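Local coordinates for protein Ika8 (Synthetic construct, PDB 6G6O) that is a computationally designed, symmetrical eight-bladed beta-propeller related to WD40 proteins, with no assigned biological function beyond its fold, at residues K185-S190 and I197-I202; G155-W160 and S176-L181; N226-G231 and K238-G243; I107-A112 and L141-N146; E217-Q222 and S256-L261. All coordinates share one frame; numbering follows the deposited sequence.

Contact 1: K185-S190 and I197-I202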
# COMPACT_ATOMS: atom_id res chain seq x y z
N LYS A 185 17.42 9.09 -3.64
CA LYS A 185 18.82 9.41 -3.87
C LYS A 185 19.47 8.51 -4.91
O LYS A 185 19.27 8.67 -6.12
CB LYS A 185 19.62 9.28 -2.59
CG LYS A 185 20.88 10.13 -2.54
CD LYS A 185 22.09 9.26 -2.19
CE LYS A 185 21.84 8.29 -1.00
NZ LYS A 185 23.10 7.77 -0.33
N ASN A 186 20.23 7.55 -4.40
CA ASN A 186 21.09 6.65 -5.14
C ASN A 186 20.62 5.21 -4.95
O ASN A 186 21.25 4.28 -5.46
CB ASN A 186 22.54 6.79 -4.62
CG ASN A 186 23.63 6.36 -5.64
OD1 ASN A 186 24.80 6.42 -5.32
ND2 ASN A 186 23.24 5.99 -6.86
N ILE A 187 19.58 5.03 -4.15
CA ILE A 187 19.22 3.76 -3.54
C ILE A 187 17.81 3.41 -3.98
O ILE A 187 16.90 4.24 -3.89
CB ILE A 187 19.32 3.84 -2.01
CG1 ILE A 187 20.78 4.04 -1.59
CG2 ILE A 187 18.74 2.59 -1.35
CD1 ILE A 187 21.60 2.80 -1.68
N VAL A 188 17.65 2.19 -4.45
CA VAL A 188 16.35 1.57 -4.64
C VAL A 188 16.36 0.30 -3.81
O VAL A 188 17.28 -0.52 -3.95
CB VAL A 188 16.07 1.25 -6.12
CG1 VAL A 188 14.97 0.22 -6.24
CG2 VAL A 188 15.70 2.52 -6.86
N VAL A 189 15.39 0.15 -2.92
CA VAL A 189 15.26 -1.04 -2.09
C VAL A 189 13.97 -1.74 -2.48
O VAL A 189 12.92 -1.10 -2.62
CB VAL A 189 15.29 -0.70 -0.59
CG1 VAL A 189 14.27 0.38 -0.26
CG2 VAL A 189 15.05 -1.95 0.25
N SER A 190 14.05 -3.05 -2.69
CA SER A 190 12.88 -3.85 -3.04
C SER A 190 12.85 -5.09 -2.15
O SER A 190 13.89 -5.55 -1.67
CB SER A 190 12.89 -4.27 -4.52
OG SER A 190 13.99 -5.12 -4.81
N ILE A 197 15.65 -9.14 0.46
CA ILE A 197 15.62 -7.69 0.38
C ILE A 197 16.86 -7.24 -0.37
O ILE A 197 17.98 -7.58 0.02
CB ILE A 197 15.54 -7.03 1.77
CG1 ILE A 197 14.12 -7.16 2.34
CG2 ILE A 197 15.97 -5.57 1.70
CD1 ILE A 197 13.19 -6.04 1.95
N LYS A 198 16.67 -6.47 -1.44
CA LYS A 198 17.76 -6.07 -2.32
C LYS A 198 17.82 -4.55 -2.40
O LYS A 198 16.81 -3.89 -2.66
CB LYS A 198 17.59 -6.68 -3.70
CG LYS A 198 17.72 -8.20 -3.70
CD LYS A 198 17.86 -8.75 -5.11
CE LYS A 198 18.04 -10.26 -5.08
NZ LYS A 198 18.34 -10.80 -6.44
N VAL A 199 19.01 -4.00 -2.19
CA VAL A 199 19.26 -2.56 -2.22
C VAL A 199 20.04 -2.25 -3.48
O VAL A 199 21.15 -2.76 -3.68
CB VAL A 199 20.01 -2.10 -0.96
CG1 VAL A 199 20.49 -0.67 -1.14
CG2 VAL A 199 19.11 -2.22 0.25
N TRP A 200 19.48 -1.40 -4.33
CA TRP A 200 20.04 -1.11 -5.64
C TRP A 200 20.57 0.31 -5.70
O TRP A 200 20.26 1.16 -4.86
CB TRP A 200 18.99 -1.30 -6.75
CG TRP A 200 18.26 -2.58 -6.66
CD1 TRP A 200 17.09 -2.82 -6.00
CD2 TRP A 200 18.64 -3.83 -7.25
NE1 TRP A 200 16.72 -4.13 -6.15
CE2 TRP A 200 17.66 -4.77 -6.91
CE3 TRP A 200 19.73 -4.23 -8.03
CZ2 TRP A 200 17.72 -6.10 -7.33
CZ3 TRP A 200 19.79 -5.55 -8.44
CH2 TRP A 200 18.79 -6.47 -8.09
N ASP A 201 21.37 0.57 -6.73
CA ASP A 201 21.87 1.90 -7.03
C ASP A 201 21.05 2.48 -8.17
O ASP A 201 21.00 1.89 -9.26
CB ASP A 201 23.36 1.87 -7.37
CG ASP A 201 23.99 3.25 -7.35
OD1 ASP A 201 23.69 4.05 -8.26
OD2 ASP A 201 24.77 3.54 -6.43
N ILE A 202 20.40 3.62 -7.93
CA ILE A 202 19.49 4.20 -8.92
C ILE A 202 20.22 4.63 -10.19
O ILE A 202 19.57 4.82 -11.23
CB ILE A 202 18.72 5.39 -8.33
CG1 ILE A 202 17.48 5.70 -9.16
CG2 ILE A 202 19.58 6.63 -8.34
CD1 ILE A 202 16.68 4.49 -9.57
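Val188 pairs with Trp200 and Ser190 with Lys198 as the hydrogen-bonded pairs of an antiparallel hairpin. Backbone bonds come first. Ser190 N gives to Lys198 O at 2.9 Å and Lys198 N gives back to Ser190 O, while Val188 N lies 2.8 Å from Trp200 O. The return bond from Trp200 N to Val188 O is modelled doubtfully short. Past the strand ends Ile202 N still bonds to Asn186 O, at 2.7 Å, approaching from above the carbonyl plane. One polar side-chain bond lies at the indole edge: Trp200 NE1 points at Ser190 OG, 3.2 Å away and almost straight (170°), with the oxygen in the ring plane. Ser190 OG stands between its own backbone N and carbonyl carbon (chi1 64°) and is also bonded to His174 NE2. This buried hydroxyl thus links imidazole and indole, as in the Asp-His-Ser/Thr-Trp network of WD40 repeats, and probably helps to fix the turn of the indole. Apolar contacts lie on both faces. Beside the indole, Val188 CG1 packs on Trp200 CD1 at 3.7 Å, and Val188 CG2 presses tightly on Ile202 CD1 at 3.5 Å. On the other face Ile187 CD1 touches Val199 CG1 at 3.7 Å. The hairpin is the middle of a four-stranded blade: strand 178-184 flanks it through Ala182, strand 207-211 through Arg209, and Ile242 of the next blade packs on Val189 and Val199.

Contact 2: G155-W160 and S176-L181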
# COMPACT_ATOMS: atom_id res chain seq x y z
N GLY A 155 9.11 -10.89 -10.08
CA GLY A 155 10.34 -10.47 -9.45
C GLY A 155 11.07 -9.35 -10.16
O GLY A 155 12.12 -8.92 -9.68
N THR A 156 10.55 -8.86 -11.29
CA THR A 156 11.19 -7.79 -12.02
C THR A 156 10.90 -6.44 -11.38
O THR A 156 9.80 -6.20 -10.88
CB THR A 156 10.73 -7.79 -13.48
OG1 THR A 156 9.30 -7.72 -13.52
CG2 THR A 156 11.19 -9.05 -14.19
N VAL A 157 11.90 -5.57 -11.39
CA VAL A 157 11.79 -4.21 -10.86
C VAL A 157 12.37 -3.26 -11.90
O VAL A 157 13.51 -3.45 -12.34
CB VAL A 157 12.51 -4.05 -9.51
CG1 VAL A 157 12.33 -2.64 -8.98
CG2 VAL A 157 12.00 -5.07 -8.50
N LYS A 158 11.60 -2.25 -12.28
CA LYS A 158 12.01 -1.31 -13.31
C LYS A 158 11.92 0.12 -12.79
O LYS A 158 11.17 0.42 -11.85
CB LYS A 158 11.15 -1.46 -14.58
CG LYS A 158 11.13 -2.88 -15.14
CD LYS A 158 10.57 -2.90 -16.56
CE LYS A 158 10.27 -4.33 -17.01
NZ LYS A 158 11.43 -5.24 -16.83
N VAL A 159 12.69 1.00 -13.41
CA VAL A 159 12.73 2.42 -13.06
C VAL A 159 12.52 3.23 -14.33
O VAL A 159 13.33 3.15 -15.26
CB VAL A 159 14.05 2.81 -12.38
CG1 VAL A 159 14.04 4.30 -12.04
CG2 VAL A 159 14.29 1.98 -11.14
N TRP A 160 11.43 4.00 -14.38
CA TRP A 160 11.12 4.86 -15.51
C TRP A 160 11.17 6.32 -15.08
O TRP A 160 10.88 6.65 -13.93
CB TRP A 160 9.73 4.56 -16.09
CG TRP A 160 9.37 3.11 -16.18
CD1 TRP A 160 8.97 2.30 -15.15
CD2 TRP A 160 9.36 2.30 -17.36
NE1 TRP A 160 8.72 1.03 -15.62
CE2 TRP A 160 8.95 1.01 -16.98
CE3 TRP A 160 9.66 2.54 -18.71
CZ2 TRP A 160 8.83 -0.04 -17.89
CZ3 TRP A 160 9.54 1.50 -19.61
CH2 TRP A 160 9.13 0.23 -19.20
N SER A 176 11.30 -13.86 -6.95
CA SER A 176 10.00 -14.03 -6.33
C SER A 176 9.21 -12.74 -6.48
O SER A 176 9.77 -11.66 -6.69
CB SER A 176 10.12 -14.41 -4.85
OG SER A 176 8.85 -14.70 -4.29
N ALA A 177 7.89 -12.86 -6.36
CA ALA A 177 6.99 -11.73 -6.55
C ALA A 177 7.36 -10.58 -5.62
O ALA A 177 7.63 -10.78 -4.43
CB ALA A 177 5.54 -12.16 -6.32
N ILE A 178 7.37 -9.37 -6.17
CA ILE A 178 7.66 -8.18 -5.38
C ILE A 178 6.47 -7.86 -4.50
O ILE A 178 5.33 -7.80 -4.96
CB ILE A 178 8.01 -7.00 -6.30
CG1 ILE A 178 9.11 -7.38 -7.29
CG2 ILE A 178 8.41 -5.79 -5.48
CD1 ILE A 178 10.38 -7.86 -6.63
N THR A 179 6.73 -7.64 -3.21
CA THR A 179 5.69 -7.26 -2.27
C THR A 179 5.70 -5.77 -1.94
O THR A 179 4.63 -5.17 -1.77
CB THR A 179 5.80 -8.07 -0.98
OG1 THR A 179 7.02 -7.73 -0.30
CG2 THR A 179 5.80 -9.56 -1.28
N ALA A 180 6.88 -5.16 -1.85
CA ALA A 180 6.98 -3.73 -1.61
C ALA A 180 8.37 -3.25 -2.02
O ALA A 180 9.30 -4.05 -2.19
CB ALA A 180 6.71 -3.37 -0.14
N LEU A 181 8.50 -1.94 -2.18
CA LEU A 181 9.77 -1.32 -2.55
C LEU A 181 9.72 0.16 -2.19
O LEU A 181 8.67 0.71 -1.84
CB LEU A 181 10.07 -1.52 -4.04
CG LEU A 181 8.97 -1.17 -5.04
CD1 LEU A 181 9.14 0.24 -5.58
CD2 LEU A 181 8.96 -2.17 -6.19
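The junction between two consecutive propeller blades is made here by Val157 and Ile178, where the third strand of one blade faces the first strand of the next. Their side chains cross at about a right angle, and Val157 CG2 rests 3.7 Å from Ile178 CD1. Ile178 bends twice to get there: CG1 lies beside the backbone N (chi1 -53°) and CD1 folds round again (chi2 -57°). This shape also sets CD1 3.7 Å from Gly155 O and CG1 3.8 Å from Thr156 O, so the isoleucine covers backbone carbonyls as well as a methyl group. The other branch of the valine, Val157 CG1, lies a looser 4.4 Å from Leu181 CD2. Backbones come together at Gly155, whose CA lies 3.1 Å from Ser176 O. Its positive phi (96°) would jam a side chain against the preceding carbonyl, and a beta carbon would also crowd Ser176 O. No hydrogen bond passes between the two segments, so methyl contacts and this close glycine approach carry the contact. Just beyond Ile178, Thr179 and Ala180 both face Gly191 in a classic beta bulge. Ile178 O accepts a bond from Thr139 OG1 of the preceding blade's first strand, Gly155 has a backbone bond to His174, and strand 147-152 lends Val149, which touches both Val157 and Leu181.

Contact 3: N226-G231 and K238-G243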
# COMPACT_ATOMS: atom_id res chain seq x y z
N ASN A 226 15.86 3.39 6.66
CA ASN A 226 16.60 2.17 6.34
C ASN A 226 16.15 0.98 7.19
O ASN A 226 16.95 0.08 7.47
CB ASN A 226 18.10 2.40 6.50
CG ASN A 226 18.58 3.65 5.79
OD1 ASN A 226 18.25 3.89 4.63
ND2 ASN A 226 19.36 4.46 6.49
N ILE A 227 14.89 0.96 7.61
CA ILE A 227 14.37 -0.09 8.48
C ILE A 227 13.21 -0.78 7.77
O ILE A 227 12.35 -0.11 7.20
CB ILE A 227 13.93 0.47 9.84
CG1 ILE A 227 15.13 1.04 10.60
CG2 ILE A 227 13.24 -0.60 10.68
CD1 ILE A 227 14.77 1.82 11.84
N VAL A 228 13.21 -2.11 7.79
CA VAL A 228 12.17 -2.91 7.16
C VAL A 228 11.37 -3.62 8.24
O VAL A 228 11.94 -4.19 9.18
CB VAL A 228 12.77 -3.94 6.18
CG1 VAL A 228 11.67 -4.64 5.40
CG2 VAL A 228 13.74 -3.27 5.23
N VAL A 229 10.05 -3.58 8.10
CA VAL A 229 9.13 -4.35 8.93
C VAL A 229 8.51 -5.42 8.05
O VAL A 229 7.82 -5.11 7.07
CB VAL A 229 8.06 -3.46 9.57
CG1 VAL A 229 7.20 -4.28 10.53
CG2 VAL A 229 8.70 -2.29 10.29
N SER A 230 8.76 -6.68 8.39
CA SER A 230 8.32 -7.81 7.59
C SER A 230 7.38 -8.69 8.40
O SER A 230 7.70 -9.07 9.53
CB SER A 230 9.51 -8.64 7.09
OG SER A 230 10.39 -8.96 8.15
N GLY A 231 6.22 -8.99 7.83
CA GLY A 231 5.28 -9.94 8.41
C GLY A 231 5.20 -11.17 7.52
O GLY A 231 5.25 -11.06 6.29
N LYS A 238 8.94 -8.87 12.13
CA LYS A 238 10.35 -8.62 12.39
C LYS A 238 10.74 -7.22 11.93
O LYS A 238 10.16 -6.67 10.99
CB LYS A 238 11.24 -9.67 11.72
CG LYS A 238 11.18 -11.02 12.43
CD LYS A 238 11.79 -12.13 11.60
CE LYS A 238 11.73 -13.45 12.37
NZ LYS A 238 12.18 -14.60 11.55
N VAL A 239 11.73 -6.66 12.62
CA VAL A 239 12.25 -5.33 12.34
C VAL A 239 13.76 -5.44 12.21
O VAL A 239 14.44 -5.87 13.15
CB VAL A 239 11.88 -4.31 13.43
CG1 VAL A 239 12.80 -3.10 13.36
CG2 VAL A 239 10.43 -3.90 13.30
N TRP A 240 14.30 -5.07 11.05
CA TRP A 240 15.72 -5.23 10.80
C TRP A 240 16.22 -4.11 9.90
O TRP A 240 15.44 -3.42 9.25
CB TRP A 240 16.04 -6.61 10.20
CG TRP A 240 15.20 -7.02 9.02
CD1 TRP A 240 13.83 -7.10 8.97
CD2 TRP A 240 15.67 -7.45 7.74
NE1 TRP A 240 13.43 -7.53 7.73
CE2 TRP A 240 14.54 -7.75 6.96
CE3 TRP A 240 16.94 -7.60 7.18
CZ2 TRP A 240 14.65 -8.20 5.64
CZ3 TRP A 240 17.05 -8.04 5.88
CH2 TRP A 240 15.91 -8.33 5.12
N TYR A 241 17.54 -3.95 9.88
CA TYR A 241 18.18 -2.82 9.23
C TYR A 241 18.51 -3.14 7.78
O TYR A 241 18.95 -4.25 7.46
CB TYR A 241 19.46 -2.44 9.99
CG TYR A 241 19.99 -1.06 9.65
CD1 TYR A 241 19.21 0.07 9.85
CD2 TYR A 241 21.27 -0.90 9.15
CE1 TYR A 241 19.69 1.33 9.55
CE2 TYR A 241 21.76 0.36 8.85
CZ TYR A 241 20.97 1.47 9.05
OH TYR A 241 21.45 2.72 8.76
N ILE A 242 18.29 -2.16 6.90
CA ILE A 242 18.55 -2.34 5.48
C ILE A 242 20.04 -2.50 5.22
O ILE A 242 20.46 -3.28 4.35
CB ILE A 242 17.95 -1.17 4.68
CG1 ILE A 242 16.50 -1.48 4.29
CG2 ILE A 242 18.78 -0.84 3.46
CD1 ILE A 242 15.76 -0.30 3.71
N GLY A 243 20.87 -1.77 5.98
CA GLY A 243 22.30 -1.76 5.69
C GLY A 243 22.98 -3.09 5.95
O GLY A 243 23.80 -3.54 5.14
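Val228 and Ile242 pack tightly on the buried face of a beta hairpin, the two middle strands of a WD40-type propeller blade. Val228 CG2 is driven to 3.4 Å from Ile242 CG1, closer than ordinary van der Waals contact, with the side chains crossing at about a right angle. On the same face the Val228 beta carbon lies over one face of the Trp240 indole, offset toward the rim, with CB 4.0 Å from NE1. The indole takes this place because its CG stands between the backbone N and the carbonyl carbon (chi1 49°). From there NE1 makes a weak, bent bond (139°) to Ser230 OG at 3.4 Å. The serine hydroxyl also bonds to Gln215 OE1, and His214 meets the indole edge-to-face. On the opposite face the contact is apolar: Ile227 CG2 touches Val239 CG1 at 3.7 Å, and Ile282 of the next blade packs on both residues. Packing is looser where exposed Asn226 runs alongside the partly exposed Tyr241, pointing the same way. Their amide and ring planes stand 86° apart. Here Asn226 CB is 3.6 Å from Tyr241 CE1, and Ile227 CG1 approaches the ring edge only loosely. An alanine in place of Tyr241 would probably strip the cover from Asn226 CB and leave the asparagine side chain freer to turn. Next to the tyrosine in the chain, Ile242 N bonds to Asn226 O at 2.7 Å, the donor tilted moderately from the carbonyl plane.

Contact 4: I107-A112 and L141-N146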
# COMPACT_ATOMS: atom_id res chain seq x y z
N ILE A 107 0.18 13.93 -10.85
CA ILE A 107 0.41 12.76 -11.70
C ILE A 107 -0.10 11.52 -10.99
O ILE A 107 0.14 11.34 -9.79
CB ILE A 107 1.91 12.61 -12.06
CG1 ILE A 107 2.42 13.84 -12.80
CG2 ILE A 107 2.13 11.37 -12.90
CD1 ILE A 107 1.73 14.09 -14.12
N VAL A 108 -0.81 10.67 -11.73
CA VAL A 108 -1.27 9.38 -11.24
C VAL A 108 -0.63 8.30 -12.09
O VAL A 108 -0.71 8.34 -13.32
CB VAL A 108 -2.80 9.27 -11.27
CG1 VAL A 108 -3.23 7.81 -11.27
CG2 VAL A 108 -3.40 10.00 -10.10
N VAL A 109 0.02 7.34 -11.44
CA VAL A 109 0.59 6.17 -12.10
C VAL A 109 -0.20 4.95 -11.65
O VAL A 109 -0.27 4.65 -10.45
CB VAL A 109 2.09 6.02 -11.78
CG1 VAL A 109 2.67 4.84 -12.53
CG2 VAL A 109 2.84 7.29 -12.11
N SER A 110 -0.79 4.25 -12.61
CA SER A 110 -1.60 3.07 -12.33
C SER A 110 -0.95 1.84 -12.95
O SER A 110 -0.56 1.87 -14.12
CB SER A 110 -3.03 3.24 -12.86
OG SER A 110 -3.03 3.63 -14.22
N GLY A 111 -0.83 0.78 -12.16
CA GLY A 111 -0.40 -0.51 -12.65
C GLY A 111 -1.58 -1.45 -12.82
O GLY A 111 -2.61 -1.30 -12.17
N ALA A 112 -1.42 -2.43 -13.70
CA ALA A 112 -2.50 -3.35 -14.03
C ALA A 112 -2.01 -4.78 -13.92
O ALA A 112 -0.81 -5.05 -13.82
CB ALA A 112 -3.04 -3.09 -15.44
N LEU A 141 4.14 -0.21 -6.63
CA LEU A 141 4.25 1.03 -7.41
C LEU A 141 4.62 2.17 -6.46
O LEU A 141 3.79 2.57 -5.64
CB LEU A 141 2.94 1.34 -8.13
CG LEU A 141 2.89 1.19 -9.66
CD1 LEU A 141 1.77 2.05 -10.22
CD2 LEU A 141 4.22 1.56 -10.29
N GLN A 142 5.84 2.68 -6.59
CA GLN A 142 6.27 3.87 -5.87
C GLN A 142 6.67 4.93 -6.88
O GLN A 142 7.40 4.65 -7.83
CB GLN A 142 7.44 3.55 -4.93
CG GLN A 142 7.08 2.64 -3.77
CD GLN A 142 5.99 3.21 -2.89
OE1 GLN A 142 5.87 4.42 -2.72
NE2 GLN A 142 5.18 2.33 -2.31
N PHE A 143 6.18 6.15 -6.67
CA PHE A 143 6.37 7.23 -7.63
C PHE A 143 6.67 8.52 -6.88
O PHE A 143 5.83 9.02 -6.13
CB PHE A 143 5.12 7.39 -8.51
CG PHE A 143 5.04 8.70 -9.23
CD1 PHE A 143 6.11 9.16 -9.98
CD2 PHE A 143 3.89 9.47 -9.17
CE1 PHE A 143 6.04 10.37 -10.64
CE2 PHE A 143 3.81 10.67 -9.83
CZ PHE A 143 4.89 11.12 -10.57
N LYS A 144 7.87 9.06 -7.09
CA LYS A 144 8.29 10.33 -6.52
C LYS A 144 9.21 11.03 -7.51
O LYS A 144 9.99 10.37 -8.20
CB LYS A 144 9.01 10.17 -5.18
CG LYS A 144 8.26 9.37 -4.12
CD LYS A 144 9.16 8.33 -3.47
CE LYS A 144 8.34 7.26 -2.75
NZ LYS A 144 9.20 6.15 -2.24
N ASP A 145 9.12 12.36 -7.58
CA ASP A 145 10.06 13.20 -8.32
C ASP A 145 10.18 12.77 -9.78
O ASP A 145 11.27 12.59 -10.31
CB ASP A 145 11.43 13.19 -7.64
CG ASP A 145 11.47 14.05 -6.39
OD1 ASP A 145 11.01 15.21 -6.45
OD2 ASP A 145 11.95 13.56 -5.35
N ASN A 146 9.02 12.61 -10.43
CA ASN A 146 8.93 12.21 -11.83
C ASN A 146 9.64 10.89 -12.11
O ASN A 146 10.00 10.61 -13.25
CB ASN A 146 9.48 13.31 -12.76
CG ASN A 146 8.45 14.36 -13.09
OD1 ASN A 146 7.31 14.05 -13.43
ND2 ASN A 146 8.84 15.63 -12.99
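Phe143 lays one face of its ring under Val109, whose CG2 stands 4.0 Å from the ring centroid and 21° off the ring normal, a CH-pi contact. The methyl is displaced toward the rim, nearest CD2 of Phe143 at 3.8 Å. Ile107 crosses the phenylalanine at about a right angle and reaches the far end of the ring obliquely, with Ile107 CB 3.5 Å from Phe143 CE2. Phe143 extends across to both residues because its CG is anti to the backbone N (chi1 163°). The contact joins neighbouring blades of the propeller: the second strand of one, 107-112, packs through side chains on the first, 138-144, of the next. The axes of 107-112 and 141-144 approach to 8.3 Å, and no hydrogen bond joins the two segments. An alanine at Phe143 would probably open a gap between the blades and leave Ile107 CB and Val109 CG2 without their aromatic partner. Further along, Leu141 reaches across with a single methyl. Its CD1 touches Val109 CG1 at 3.7 Å and sits over the backbone, 3.3 Å from Val109 O and 3.5 Å from Gly111 N. Val148 of the second strand in Leu141's own sheet touches Val109, Leu141 and Phe143 alike.

Contact 5: E217-Q222 and S256-L261. With GOL (glycerol), chain E.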
# COMPACT_ATOMS: atom_id res chain seq x y z
N GLU A 217 8.27 -16.94 3.05
CA GLU A 217 6.96 -16.48 2.61
C GLU A 217 6.51 -15.24 3.39
O GLU A 217 5.67 -15.34 4.29
CB GLU A 217 5.90 -17.57 2.77
CG GLU A 217 6.30 -18.95 2.29
CD GLU A 217 5.17 -19.95 2.43
OE1 GLU A 217 4.18 -19.84 1.66
OE2 GLU A 217 5.25 -20.83 3.30
N VAL A 218 7.06 -14.08 3.06
CA VAL A 218 6.59 -12.84 3.68
C VAL A 218 5.33 -12.38 2.96
O VAL A 218 5.17 -12.57 1.75
CB VAL A 218 7.69 -11.76 3.67
CG1 VAL A 218 8.96 -12.29 4.33
CG2 VAL A 218 7.97 -11.27 2.26
N THR A 219 4.43 -11.77 3.72
CA THR A 219 3.14 -11.33 3.19
C THR A 219 3.00 -9.82 3.11
O THR A 219 2.30 -9.32 2.23
CB THR A 219 2.00 -11.88 4.05
OG1 THR A 219 2.13 -11.41 5.39
CG2 THR A 219 2.02 -13.40 4.05
N ALA A 220 3.65 -9.08 4.02
CA ALA A 220 3.56 -7.63 4.05
C ALA A 220 4.93 -7.05 4.36
O ALA A 220 5.71 -7.63 5.11
CB ALA A 220 2.53 -7.15 5.08
N LEU A 221 5.22 -5.90 3.75
CA LEU A 221 6.47 -5.20 3.96
C LEU A 221 6.19 -3.72 4.18
O LEU A 221 5.16 -3.19 3.77
CB LEU A 221 7.43 -5.37 2.78
CG LEU A 221 8.26 -6.65 2.69
CD1 LEU A 221 9.29 -6.50 1.60
CD2 LEU A 221 8.93 -6.94 4.02
N GLN A 222 7.15 -3.05 4.82
CA GLN A 222 7.06 -1.62 5.05
C GLN A 222 8.47 -1.05 5.15
O GLN A 222 9.31 -1.62 5.85
CB GLN A 222 6.26 -1.30 6.31
CG GLN A 222 5.66 0.09 6.33
CD GLN A 222 4.32 0.17 5.63
OE1 GLN A 222 3.74 -0.86 5.27
NE2 GLN A 222 3.83 1.38 5.43
N SER A 256 -1.13 -15.91 13.98
CA SER A 256 -1.84 -16.08 12.73
C SER A 256 -1.09 -15.33 11.64
O SER A 256 -0.22 -14.50 11.92
CB SER A 256 -3.29 -15.59 12.83
OG SER A 256 -3.90 -15.51 11.55
N ALA A 257 -1.43 -15.63 10.39
CA ALA A 257 -0.72 -15.04 9.26
C ALA A 257 -0.85 -13.53 9.26
O ALA A 257 -1.95 -12.98 9.34
CB ALA A 257 -1.26 -15.62 7.95
N ILE A 258 0.29 -12.84 9.17
CA ILE A 258 0.29 -11.39 9.04
C ILE A 258 -0.31 -11.01 7.70
O ILE A 258 0.14 -11.48 6.65
CB ILE A 258 1.70 -10.83 9.20
CG1 ILE A 258 2.28 -11.18 10.57
CG2 ILE A 258 1.70 -9.32 8.99
CD1 ILE A 258 1.34 -10.88 11.72
N THR A 259 -1.34 -10.17 7.72
CA THR A 259 -2.02 -9.74 6.51
C THR A 259 -1.99 -8.24 6.31
O THR A 259 -2.47 -7.76 5.27
CB THR A 259 -3.47 -10.23 6.50
OG1 THR A 259 -4.17 -9.68 7.62
CG2 THR A 259 -3.52 -11.75 6.58
N ALA A 260 -1.44 -7.48 7.25
CA ALA A 260 -1.42 -6.03 7.14
C ALA A 260 -0.36 -5.47 8.07
O ALA A 260 -0.16 -6.00 9.17
CB ALA A 260 -2.79 -5.42 7.46
N LEU A 261 0.33 -4.42 7.63
CA LEU A 261 1.36 -3.77 8.41
C LEU A 261 1.21 -2.27 8.31
O LEU A 261 0.66 -1.74 7.34
CB LEU A 261 2.77 -4.18 7.94
CG LEU A 261 3.31 -5.55 8.35
CD1 LEU A 261 4.67 -5.79 7.71
CD2 LEU A 261 3.40 -5.67 9.86
C1 GOL E . 1.52 -3.65 3.71
O1 GOL E . 2.37 -3.36 4.78
C2 GOL E . 0.29 -4.40 4.29
O2 GOL E . -0.51 -3.57 5.06
C3 GOL E . -0.45 -4.97 3.06
O3 GOL E . -1.19 -6.07 3.50
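Thr219 turns its hydroxyl across to Ile258 O, while Ala220, the next residue, also points toward the facing strand. Two successive side chains can do so because Thr219 and Ala220 both face Gly231 in a classic beta bulge. Thr219 OG1 stands between its backbone N and carbonyl carbon (chi1 60°) and donates to Ile258 O; the modelled 2.4 Å is doubtfully short, and Gly231 O is a second, weak partner. Thr259 and Ala260 form the matching bulge against Gly271 and point away, and Thr259 OG1 bonds to Val298 O of the following blade, repeating the link. Leu261 points back: its CG lies beside the backbone N, which brings Leu261 CG and CD1 against Ala220 CB, the latter at 3.7 Å. Leu261 CD1 also lies 3.4 Å from Ala220 O. These are first strands of adjacent blades, lining the central channel usual in propellers; the axes of 218-222 and 258-261 run nearly parallel (10°), 5.9 Å apart at their closest. A glycerol, probably from the crystallisation liquor, bridges them. Leu261 N gives a nearly straight bond (171°) to glycerol O2 at 2.8 Å, O2 donates to Leu261 O at 3.1 Å, and glycerol C2 rests 3.6 Å from Ala220 CB. No backbone bond joins the segments; Leu261-Ala220 packing links them, with a threonine hydroxyl contact of doubtful length, which probably leaves the peptide N-H and C=O of Leu261 able to hold a small polyol.

How the contacts relate
Contacts 1 and 3 are equivalent hairpins in consecutive blades, 14 Å apart between centres, and they touch: Val199 CG2 lies 3.5 Å from Ile242 CG2. Contact 2 adjoins contact 1 in one sheet (centres 11 Å apart), where Leu181 CB meets Val189 O at 3.2 Å. Contact 5 abuts contact 3 in the same way, through probable backbone hydrogen bonds between strands 218-224 and 227-232, neighbours in one sheet. Contacts 2, 4 and 5 all cross between blades, and Ala180 CB of contact 2 touches Leu221 CB of contact 5 at 3.6 Å. Contacts 4 and 5 lie across the chain's centre from each other, 23 Å apart between centres, each near a glycerol: one bound in contact 5, one about 5 Å from Leu141's side chain.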